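Side-chain contacts in Keto/oxoacid ferredoxin oxidoreductase, gamma subunit (Geobacter sulfurreducens, PDB 3ON3), which probably serves as the gamma subunit of a ferredoxin-dependent oxidoreductase that acts on the oxo group of 2-oxoacids: residues 14-19 with 75-80; 31-36 with 148-153; 120-123 with 127-130. All coordinates share one frame; numbering follows the deposited sequence.

Contact 1. Residues 14-19 with 75-80. With SO4 (sulfate ion), chain D.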
ATOM      1  N   GLY B  14      -7.366  -0.199  12.139  1.00 56.10           N
ATOM      2  CA  GLY B  14      -7.023   0.790  11.143  1.00 42.62           C
ATOM      3  C   GLY B  14      -5.649   1.390  11.202  1.00 47.99           C
ATOM      4  O   GLY B  14      -4.942   1.401  10.202  1.00 57.54           O
ATOM      5  N   GLY B  15      -5.250   1.924  12.343  1.00 58.66           N
ATOM      6  CA  GLY B  15      -3.952   2.585  12.381  1.00 61.88           C
ATOM      7  C   GLY B  15      -2.768   1.685  12.696  1.00 57.42           C
ATOM      8  O   GLY B  15      -1.773   2.147  13.256  1.00 59.19           O
ATOM      9  N   GLN B  16      -2.848   0.410  12.332  1.00 48.48           N
ATOM     10  CA  GLN B  16      -1.800  -0.534  12.739  1.00 41.94           C
ATOM     11  C   GLN B  16      -0.679  -0.780  11.716  1.00 46.48           C
ATOM     12  O   GLN B  16       0.306  -1.479  12.013  1.00 45.91           O
ATOM     13  CB  GLN B  16      -2.414  -1.841  13.242  1.00 35.78           C
ATOM     14  CG  GLN B  16      -3.030  -1.686  14.627  1.00 36.81           C
ATOM     15  CD  GLN B  16      -3.687  -2.961  15.136  1.00 46.45           C
ATOM     16  OE1 GLN B  16      -4.120  -3.814  14.362  1.00 51.54           O
ATOM     17  NE2 GLN B  16      -3.756  -3.093  16.448  1.00 50.84           N
ATOM     18  N   GLY B  17      -0.815  -0.179  10.534  1.00 50.05           N
ATOM     19  CA  GLY B  17       0.188  -0.296   9.486  1.00 46.70           C
ATOM     20  C   GLY B  17       0.116  -1.590   8.689  1.00 44.12           C
ATOM     21  O   GLY B  17       1.127  -2.125   8.248  1.00 42.15           O
ATOM     22  N   LEU B  18      -1.099  -2.083   8.499  1.00 49.79           N
ATOM     23  CA  LEU B  18      -1.339  -3.332   7.794  1.00 43.15           C
ATOM     24  C   LEU B  18      -1.010  -3.231   6.309  1.00 41.25           C
ATOM     25  O   LEU B  18      -0.631  -4.222   5.684  1.00 35.94           O
ATOM     26  CB  LEU B  18      -2.799  -3.752   7.969  1.00 50.63           C
ATOM     27  CG  LEU B  18      -3.361  -3.966   9.382  1.00 60.07           C
ATOM     28  CD1 LEU B  18      -2.561  -5.008  10.144  1.00 50.86           C
ATOM     29  CD2 LEU B  18      -3.401  -2.657  10.154  1.00 71.73           C
ATOM     30  N   ILE B  19      -1.191  -2.041   5.741  1.00 36.47           N
ATOM     31  CA  ILE B  19      -0.942  -1.834   4.322  1.00 36.96           C
ATOM     32  C   ILE B  19       0.547  -1.927   4.097  1.00 41.09           C
ATOM     33  O   ILE B  19       1.009  -2.618   3.189  1.00 39.99           O
ATOM     34  CB  ILE B  19      -1.435  -0.449   3.853  1.00 43.02           C
ATOM     35  CG1 ILE B  19      -2.963  -0.363   3.942  1.00 37.92           C
ATOM     36  CG2 ILE B  19      -0.931  -0.126   2.419  1.00 35.01           C
ATOM     37  CD1 ILE B  19      -3.513   0.990   3.534  1.00 45.48           C
ATOM     38  N   LEU B  75      -2.700 -13.019   9.756  1.00 40.11           N
ATOM     39  CA  LEU B  75      -2.344 -12.284  10.950  1.00 42.34           C
ATOM     40  C   LEU B  75      -3.584 -11.591  11.480  1.00 42.39           C
ATOM     41  O   LEU B  75      -4.300 -10.978  10.717  1.00 43.23           O
ATOM     42  CB  LEU B  75      -1.296 -11.227  10.631  1.00 41.01           C
ATOM     43  CG  LEU B  75      -1.148 -10.248  11.798  1.00 43.97           C
ATOM     44  CD1 LEU B  75      -0.430 -10.916  12.970  1.00 42.71           C
ATOM     45  CD2 LEU B  75      -0.420  -8.982  11.365  1.00 34.39           C
ATOM     46  N   ALA B  76      -3.821 -11.690  12.783  1.00 48.83           N
ATOM     47  CA  ALA B  76      -4.887 -10.941  13.443  1.00 45.35           C
ATOM     48  C   ALA B  76      -4.360 -10.268  14.709  1.00 46.17           C
ATOM     49  O   ALA B  76      -4.037 -10.933  15.691  1.00 46.58           O
ATOM     50  CB  ALA B  76      -6.074 -11.853  13.773  1.00 42.22           C
ATOM     51  N   LEU B  77      -4.286  -8.944  14.691  1.00 43.85           N
ATOM     52  CA  LEU B  77      -3.770  -8.210  15.841  1.00 44.15           C
ATOM     53  C   LEU B  77      -4.867  -7.890  16.870  1.00 53.16           C
ATOM     54  O   LEU B  77      -4.570  -7.523  18.013  1.00 54.01           O
ATOM     55  CB  LEU B  77      -3.050  -6.930  15.383  1.00 40.00           C
ATOM     56  CG  LEU B  77      -1.674  -7.111  14.721  1.00 46.89           C
ATOM     57  CD1 LEU B  77      -1.126  -5.775  14.212  1.00 45.58           C
ATOM     58  CD2 LEU B  77      -0.675  -7.791  15.674  1.00 46.27           C
ATOM     59  N   THR B  78      -6.126  -8.040  16.458  1.00 50.19           N
ATOM     60  CA  THR B  78      -7.278  -7.813  17.340  1.00 55.73           C
ATOM     61  C   THR B  78      -8.268  -8.973  17.294  1.00 54.32           C
ATOM     62  O   THR B  78      -8.363  -9.671  16.284  1.00 58.04           O
ATOM     63  CB  THR B  78      -8.060  -6.529  16.959  1.00 60.80           C
ATOM     64  OG1 THR B  78      -8.766  -6.746  15.730  1.00 56.48           O
ATOM     65  CG2 THR B  78      -7.125  -5.329  16.820  1.00 57.61           C
ATOM     66  N   GLN B  79      -8.997  -9.166  18.390  1.00 55.73           N
ATOM     67  CA  GLN B  79     -10.075 -10.170  18.495  1.00 62.07           C
ATOM     68  C   GLN B  79     -11.093 -10.046  17.362  1.00 58.02           C
ATOM     69  O   GLN B  79     -11.487 -11.030  16.735  1.00 59.59           O
ATOM     70  CB  GLN B  79     -10.799 -10.030  19.842  1.00 59.72           C
ATOM     71  CG  GLN B  79     -11.809 -11.136  20.137  1.00 56.17           C
ATOM     72  CD  GLN B  79     -11.152 -12.494  20.265  1.00 64.75           C
ATOM     73  OE1 GLN B  79     -10.396 -12.742  21.200  1.00 71.16           O
ATOM     74  NE2 GLN B  79     -11.438 -13.383  19.323  1.00 67.82           N
ATOM     75  N   GLU B  80     -11.514  -8.809  17.137  1.00 61.66           N
ATOM     76  CA  GLU B  80     -12.345  -8.404  16.004  1.00 62.04           C
ATOM     77  C   GLU B  80     -11.860  -8.930  14.650  1.00 54.85           C
ATOM     78  O   GLU B  80     -12.630  -9.502  13.886  1.00 60.21           O
ATOM     79  CB  GLU B  80     -12.417  -6.876  15.963  1.00 61.07           C
ATOM     80  CG  GLU B  80     -13.164  -6.237  17.146  1.00 69.60           C
ATOM     81  CD  GLU B  80     -12.616  -6.639  18.531  1.00 79.51           C
ATOM     82  OE1 GLU B  80     -11.411  -6.981  18.653  1.00 62.05           O
ATOM     83  OE2 GLU B  80     -13.405  -6.606  19.508  1.00 90.54           O
TER
HETATM   84  S   SO4 D 183      -3.049   1.285   7.771  1.00 53.68           S
HETATM   85  O1  SO4 D 183      -2.441   1.829   8.980  1.00 43.19           O
HETATM   86  O2  SO4 D 183      -2.395   1.901   6.621  1.00 53.18           O
HETATM   87  O3  SO4 D 183      -2.876  -0.157   7.697  1.00 50.39           O
HETATM   88  O4  SO4 D 183      -4.485   1.564   7.747  1.00 63.05           O
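The side chain of Q16 lies against L77 and T78 in a loop-to-loop packing contact at the C-terminal ends of the neighbouring parallel strands 6-12 and 71-76, where the turn before helix 18-32 meets the exit of strand 71-76. L77 supplies most of the surface on its side, and the Q16 and L77 side chains run past each other in opposite directions. Q16 CG lies beside the backbone N (chi1 -74°) and the chain is extended beyond it, which lays the amide along L77. L77 CD1 stands over one face of that amide, while L77 CB approaches Q16 OE1 obliquely at 3.4 Å. The bond from A13 N to OE1, within the same loop, holds the amide in place. Its other end, Q16 NE2, is 4.1 Å from T78 CG2, a loose approach. Deeper in, L18 CD1 meets L77 CD1 at 4.4 Å, extending the apolar side of the contact.

On the other side of the 14-19 loop sits a sulfate, probably from the crystallisation liquor. The glycine-rich turn, with G17 at the N-cap and at positive phi, makes an anion site at the helix N-terminus: G17 N donates to sulfate O1 at 3.0 Å, I19 N reaches sulfate O3 at 3.2 Å, and the bond from L18 N to O3 is weak. R158 of the second subunit adds a further bond. The exact placement of the ion near G14 is doubtful, and no natural ligand is established. T78, the N-cap of helix 79-85, caps A81 N through OG1. L75 and L77 pack on helix 117-125 and L75 also on helix 131-143, so these two helices back the 75-80 side of the contact.

Contact 2. Residues 31-36 with 148-153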
ATOM      1  N   ILE B  31      10.755  -7.826  -5.784  1.00 42.95           N
ATOM      2  CA  ILE B  31      12.006  -7.089  -5.899  1.00 44.06           C
ATOM      3  C   ILE B  31      13.196  -7.911  -5.426  1.00 49.36           C
ATOM      4  O   ILE B  31      14.202  -7.991  -6.130  1.00 50.61           O
ATOM      5  CB  ILE B  31      11.976  -5.797  -5.072  1.00 50.05           C
ATOM      6  CG1 ILE B  31      10.793  -4.926  -5.490  1.00 52.80           C
ATOM      7  CG2 ILE B  31      13.284  -5.042  -5.243  1.00 49.66           C
ATOM      8  CD1 ILE B  31      10.630  -3.692  -4.642  1.00 54.59           C
ATOM      9  N   TYR B  32      13.086  -8.525  -4.241  1.00 43.31           N
ATOM     10  CA  TYR B  32      14.232  -9.230  -3.649  1.00 43.43           C
ATOM     11  C   TYR B  32      14.249 -10.729  -3.858  1.00 43.70           C
ATOM     12  O   TYR B  32      15.286 -11.284  -4.161  1.00 44.72           O
ATOM     13  CB  TYR B  32      14.437  -8.853  -2.180  1.00 38.61           C
ATOM     14  CG  TYR B  32      14.563  -7.363  -2.044  1.00 42.94           C
ATOM     15  CD1 TYR B  32      15.726  -6.700  -2.447  1.00 47.22           C
ATOM     16  CD2 TYR B  32      13.509  -6.610  -1.571  1.00 42.77           C
ATOM     17  CE1 TYR B  32      15.834  -5.323  -2.353  1.00 49.47           C
ATOM     18  CE2 TYR B  32      13.595  -5.236  -1.481  1.00 53.64           C
ATOM     19  CZ  TYR B  32      14.755  -4.593  -1.867  1.00 60.06           C
ATOM     20  OH  TYR B  32      14.813  -3.220  -1.764  1.00 63.03           O
ATOM     21  N   ASP B  33      13.111 -11.396  -3.746  1.00 51.81           N
ATOM     22  CA  ASP B  33      13.137 -12.854  -3.882  1.00 48.83           C
ATOM     23  C   ASP B  33      12.903 -13.365  -5.298  1.00 52.29           C
ATOM     24  O   ASP B  33      13.018 -14.560  -5.542  1.00 56.67           O
ATOM     25  CB  ASP B  33      12.201 -13.532  -2.879  1.00 44.06           C
ATOM     26  CG  ASP B  33      12.965 -14.342  -1.837  1.00 58.08           C
ATOM     27  OD1 ASP B  33      14.214 -14.304  -1.865  1.00 59.15           O
ATOM     28  OD2 ASP B  33      12.331 -15.014  -0.997  1.00 62.88           O
ATOM     29  N   GLY B  34      12.591 -12.462  -6.227  1.00 49.88           N
ATOM     30  CA  GLY B  34      12.426 -12.832  -7.620  1.00 37.80           C
ATOM     31  C   GLY B  34      11.080 -13.458  -7.960  1.00 43.22           C
ATOM     32  O   GLY B  34      10.885 -14.011  -9.041  1.00 45.89           O
ATOM     33  N   LYS B  35      10.135 -13.384  -7.039  1.00 35.74           N
ATOM     34  CA  LYS B  35       8.808 -13.911  -7.339  1.00 46.52           C
ATOM     35  C   LYS B  35       7.867 -12.817  -7.862  1.00 49.75           C
ATOM     36  O   LYS B  35       8.276 -11.669  -8.062  1.00 51.53           O
ATOM     37  CB  LYS B  35       8.218 -14.618  -6.111  1.00 47.01           C
ATOM     38  CG  LYS B  35       9.103 -15.738  -5.584  1.00 46.43           C
ATOM     39  CD  LYS B  35       8.611 -16.284  -4.245  1.00 57.10           C
ATOM     40  CE  LYS B  35       9.429 -17.510  -3.813  1.00 67.23           C
ATOM     41  NZ  LYS B  35       8.872 -18.170  -2.595  1.00 71.42           N
ATOM     42  N   GLN B  36       6.615 -13.188  -8.098  1.00 52.31           N
ATOM     43  CA  GLN B  36       5.587 -12.232  -8.481  1.00 57.85           C
ATOM     44  C   GLN B  36       4.717 -11.988  -7.262  1.00 53.94           C
ATOM     45  O   GLN B  36       4.615 -12.841  -6.393  1.00 48.56           O
ATOM     46  CB  GLN B  36       4.736 -12.788  -9.622  1.00 65.54           C
ATOM     47  CG  GLN B  36       5.549 -13.457 -10.718  1.00 77.97           C
ATOM     48  CD  GLN B  36       5.374 -12.790 -12.061  1.00 84.51           C
ATOM     49  OE1 GLN B  36       5.179 -11.577 -12.143  1.00 84.56           O
ATOM     50  NE2 GLN B  36       5.448 -13.580 -13.126  1.00 91.92           N
ATOM     51  N   LYS B 148      14.501 -14.716   4.652  1.00 35.88           N
ATOM     52  CA  LYS B 148      14.668 -13.728   5.703  1.00 33.36           C
ATOM     53  C   LYS B 148      15.395 -12.506   5.136  1.00 36.02           C
ATOM     54  O   LYS B 148      15.063 -11.370   5.476  1.00 30.25           O
ATOM     55  CB  LYS B 148      15.441 -14.324   6.892  1.00 30.58           C
ATOM     56  CG  LYS B 148      15.662 -13.346   8.060  1.00 32.74           C
ATOM     57  CD  LYS B 148      16.693 -13.878   9.086  1.00 30.93           C
ATOM     58  CE  LYS B 148      16.708 -13.039  10.370  1.00 29.89           C
ATOM     59  NZ  LYS B 148      17.931 -13.294  11.233  1.00 34.35           N
ATOM     60  N   GLU B 149      16.367 -12.745   4.253  1.00 33.79           N
ATOM     61  CA  GLU B 149      17.098 -11.649   3.626  1.00 36.66           C
ATOM     62  C   GLU B 149      16.189 -10.735   2.789  1.00 38.22           C
ATOM     63  O   GLU B 149      16.283  -9.508   2.898  1.00 40.80           O
ATOM     64  CB  GLU B 149      18.308 -12.145   2.797  1.00 31.07           C
ATOM     65  CG  GLU B 149      19.008 -11.025   2.006  1.00 32.11           C
ATOM     66  CD  GLU B 149      20.187 -11.478   1.122  1.00 44.47           C
ATOM     67  OE1 GLU B 149      20.464 -12.688   1.000  1.00 42.35           O
ATOM     68  OE2 GLU B 149      20.848 -10.592   0.536  1.00 56.52           O
ATOM     69  N   ALA B 150      15.326 -11.337   1.968  1.00 32.22           N
ATOM     70  CA  ALA B 150      14.378 -10.593   1.129  1.00 31.53           C
ATOM     71  C   ALA B 150      13.509  -9.681   1.977  1.00 35.72           C
ATOM     72  O   ALA B 150      13.332  -8.496   1.682  1.00 32.68           O
ATOM     73  CB  ALA B 150      13.489 -11.555   0.333  1.00 29.08           C
ATOM     74  N   ALA B 151      12.957 -10.249   3.038  1.00 34.58           N
ATOM     75  CA  ALA B 151      12.056  -9.518   3.913  1.00 28.87           C
ATOM     76  C   ALA B 151      12.783  -8.413   4.657  1.00 31.70           C
ATOM     77  O   ALA B 151      12.251  -7.304   4.824  1.00 33.09           O
ATOM     78  CB  ALA B 151      11.349 -10.481   4.907  1.00 30.11           C
ATOM     79  N   GLU B 152      13.992  -8.716   5.122  1.00 27.84           N
ATOM     80  CA  GLU B 152      14.783  -7.727   5.837  1.00 34.75           C
ATOM     81  C   GLU B 152      15.077  -6.513   4.935  1.00 39.84           C
ATOM     82  O   GLU B 152      14.947  -5.367   5.362  1.00 32.40           O
ATOM     83  CB  GLU B 152      16.112  -8.315   6.327  1.00 31.17           C
ATOM     84  CG  GLU B 152      16.836  -7.360   7.279  1.00 35.55           C
ATOM     85  CD  GLU B 152      18.257  -7.773   7.638  1.00 43.73           C
ATOM     86  OE1 GLU B 152      18.815  -8.713   7.018  1.00 44.22           O
ATOM     87  OE2 GLU B 152      18.817  -7.129   8.545  1.00 38.48           O
ATOM     88  N   LYS B 153      15.509  -6.781   3.705  1.00 40.03           N
ATOM     89  CA  LYS B 153      15.802  -5.724   2.734  1.00 37.79           C
ATOM     90  C   LYS B 153      14.555  -4.904   2.459  1.00 36.71           C
ATOM     91  O   LYS B 153      14.601  -3.676   2.503  1.00 39.61           O
ATOM     92  CB  LYS B 153      16.336  -6.300   1.425  1.00 38.81           C
ATOM     93  CG  LYS B 153      17.788  -6.780   1.483  1.00 46.15           C
ATOM     94  CD  LYS B 153      18.321  -7.020   0.091  1.00 51.34           C
ATOM     95  CE  LYS B 153      19.765  -7.457   0.110  1.00 62.81           C
ATOM     96  NZ  LYS B 153      20.322  -7.547  -1.269  1.00 69.33           N
TER
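The Y32 ring is sandwiched between two aliphatic groups. Over one face lies K153 CB, 3.8 Å from the ring centroid and 5° off the normal, a well-centred CH-pi contact; I31 CG2 lies over the centre of the opposite face. The carbonyl oxygen of A150 approaches the ring obliquely, 3.8 Å from Y32 CD2. The lysine chain crosses the ring at a slant, with K153 CD 3.6 Å from Y32 CD1. K153 CG lies beside the backbone N (chi1 -75°) and the chain is extended beyond it, which takes NZ to E149 OE2, a salt bridge of 3.6 Å.

The contact packs the C-terminal end of helix 18-32 against the first turns of helix 148-157. Closer to the backbone, Y32 CB is 3.7 Å from A150 CA, and the A150 methyl meets the D33 carboxylate, D33 CG lying 3.6 Å from A150 CB. Y32 OH is hydrogen-bonded to S157 OG, and R48 of the second subunit packs against Y32.

Between these segments the chemistry is mostly apolar: an aromatic face on lysine methylenes, and a methyl against Y32 CB and the flat D33 carboxylate, whose OD2 accepts from S147 N just ahead of the helix.

Contact 3. Residues 120-123 with 127-130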
ATOM      1  N   THR B 120       5.782  -6.609  22.476  1.00 42.06           N
ATOM      2  CA  THR B 120       7.156  -6.736  22.017  1.00 39.02           C
ATOM      3  C   THR B 120       7.581  -5.394  21.416  1.00 45.06           C
ATOM      4  O   THR B 120       8.570  -4.799  21.842  1.00 47.37           O
ATOM      5  CB  THR B 120       7.318  -7.856  20.970  1.00 35.99           C
ATOM      6  OG1 THR B 120       7.114  -9.137  21.592  1.00 37.96           O
ATOM      7  CG2 THR B 120       8.716  -7.806  20.354  1.00 31.52           C
ATOM      8  N   ALA B 121       6.813  -4.913  20.439  1.00 35.66           N
ATOM      9  CA  ALA B 121       7.101  -3.635  19.804  1.00 33.73           C
ATOM     10  C   ALA B 121       7.201  -2.526  20.842  1.00 46.25           C
ATOM     11  O   ALA B 121       8.147  -1.728  20.827  1.00 46.09           O
ATOM     12  CB  ALA B 121       6.016  -3.297  18.767  1.00 33.14           C
ATOM     13  N   LYS B 122       6.221  -2.481  21.744  1.00 47.95           N
ATOM     14  CA  LYS B 122       6.121  -1.386  22.706  1.00 49.20           C
ATOM     15  C   LYS B 122       7.209  -1.411  23.787  1.00 56.96           C
ATOM     16  O   LYS B 122       7.819  -0.389  24.077  1.00 64.49           O
ATOM     17  CB  LYS B 122       4.725  -1.323  23.344  1.00 47.52           C
ATOM     18  CG  LYS B 122       4.496  -0.047  24.170  1.00 56.24           C
ATOM     19  CD  LYS B 122       3.494  -0.199  25.322  1.00 52.39           C
ATOM     20  CE  LYS B 122       3.585   1.023  26.260  1.00 62.87           C
ATOM     21  NZ  LYS B 122       2.802   0.923  27.542  1.00 61.76           N
ATOM     22  N   ASN B 123       7.461  -2.575  24.372  1.00 58.37           N
ATOM     23  CA  ASN B 123       8.354  -2.656  25.533  1.00 58.57           C
ATOM     24  C   ASN B 123       9.781  -3.113  25.241  1.00 52.63           C
ATOM     25  O   ASN B 123      10.730  -2.620  25.839  1.00 55.66           O
ATOM     26  CB  ASN B 123       7.736  -3.542  26.617  1.00 56.76           C
ATOM     27  CG  ASN B 123       6.642  -2.830  27.386  1.00 67.61           C
ATOM     28  OD1 ASN B 123       6.885  -1.810  28.033  1.00 74.38           O
ATOM     29  ND2 ASN B 123       5.431  -3.364  27.319  1.00 63.55           N
ATOM     30  N   ARG B 127       9.242   1.049  20.644  1.00 52.14           N
ATOM     31  CA  ARG B 127       8.460   1.852  19.698  1.00 51.73           C
ATOM     32  C   ARG B 127       7.178   1.146  19.237  1.00 45.59           C
ATOM     33  O   ARG B 127       7.160   0.432  18.227  1.00 39.11           O
ATOM     34  CB  ARG B 127       9.312   2.250  18.495  1.00 59.22           C
ATOM     35  CG  ARG B 127       8.661   3.280  17.606  1.00 55.24           C
ATOM     36  CD  ARG B 127       9.628   3.790  16.545  1.00 52.68           C
ATOM     37  NE  ARG B 127       9.158   5.039  15.948  1.00 57.24           N
ATOM     38  CZ  ARG B 127       9.056   6.185  16.614  1.00 64.07           C
ATOM     39  NH1 ARG B 127       9.386   6.237  17.902  1.00 69.63           N
ATOM     40  NH2 ARG B 127       8.620   7.276  15.995  1.00 72.83           N
ATOM     41  N   GLU B 128       6.103   1.369  19.987  1.00 46.51           N
ATOM     42  CA  GLU B 128       4.822   0.710  19.756  1.00 50.13           C
ATOM     43  C   GLU B 128       4.395   0.634  18.276  1.00 45.07           C
ATOM     44  O   GLU B 128       3.950  -0.410  17.808  1.00 44.58           O
ATOM     45  CB  GLU B 128       3.734   1.415  20.581  1.00 59.05           C
ATOM     46  CG  GLU B 128       2.497   0.587  20.855  1.00 64.52           C
ATOM     47  CD  GLU B 128       1.434   1.368  21.622  1.00 73.72           C
ATOM     48  OE1 GLU B 128       0.500   0.733  22.157  1.00 71.87           O
ATOM     49  OE2 GLU B 128       1.532   2.615  21.683  1.00 74.59           O
ATOM     50  N   ILE B 129       4.518   1.738  17.546  1.00 37.91           N
ATOM     51  CA  ILE B 129       4.053   1.779  16.161  1.00 41.36           C
ATOM     52  C   ILE B 129       4.678   0.761  15.217  1.00 46.21           C
ATOM     53  O   ILE B 129       4.172   0.552  14.111  1.00 48.00           O
ATOM     54  CB  ILE B 129       4.257   3.170  15.519  1.00 53.72           C
ATOM     55  CG1 ILE B 129       5.710   3.616  15.669  1.00 56.83           C
ATOM     56  CG2 ILE B 129       3.292   4.189  16.109  1.00 66.34           C
ATOM     57  CD1 ILE B 129       5.969   5.019  15.153  1.00 62.67           C
ATOM     58  N   VAL B 130       5.782   0.136  15.614  1.00 45.33           N
ATOM     59  CA  VAL B 130       6.409  -0.795  14.689  1.00 39.32           C
ATOM     60  C   VAL B 130       5.940  -2.217  14.939  1.00 40.17           C
ATOM     61  O   VAL B 130       6.566  -3.180  14.481  1.00 38.21           O
ATOM     62  CB  VAL B 130       7.953  -0.649  14.618  1.00 44.32           C
ATOM     63  CG1 VAL B 130       8.323   0.779  14.135  1.00 32.72           C
ATOM     64  CG2 VAL B 130       8.617  -0.995  15.954  1.00 35.12           C
TER
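A121 and R127 join across the end of helix 117-125 through a backbone bond, R127 N to A121 O at 3.0 Å. The N-H...O angle of 142° makes it moderately bent, and the donor is tilted out of the carbonyl plane. Next to it, the A121 methyl faces the backbone of the loop: CB lies 3.7 Å from E128 O and also near R127 O, and V130 CG2 closes in from farther along at 4.5 Å.

On the outer side K122 and E128 lie side by side and point the same way. K122 CB is 3.8 Å from E128 CG. In both residues CG is anti to the backbone N (chi1 -170° in K122 and -159° in E128), which sends the two extended chains outward together. Their charged ends stay apart, K122 NZ being 5.9 Å from E128 OE1.

The helix widens into a pi-type turn at 120-123, and V130 N to R127 O closes the 3-10 turn at 128-129. V130 is the N-cap of helix 131-143, from which A131 and V134 pack on A121, while helix 164-181 touches V130 through N167 and A170. R127 makes a cation-pi contact with F163.

The link thus combines one backbone bond with methyl packing on its buried side and aliphatic contact on its exposed side; the opposite charges of K122 and E128 probably attract only weakly at their separation.

Contacts 1 and 2 both use helix 18-32, contact 1 at its beginning and contact 2 at its end, and they lie on opposite sides of the chain's centre, their own centres about 23 Å apart. All three are partly buried and none is wholly core. Contact 1, the most central, has no exposed residue among those that touch and sets an amide on leucine. Contacts 2 and 3, each about 15 Å from the chain's centre, reach the surface and mix buried alanines with exposed charged residues. Contact 2 joins parts distant in sequence through an aromatic face, whereas contact 3 is a local turn and alone has a hydrogen bond between its segments. Contacts 1 and 3 come within about 5 Å at nearest atoms, without touching.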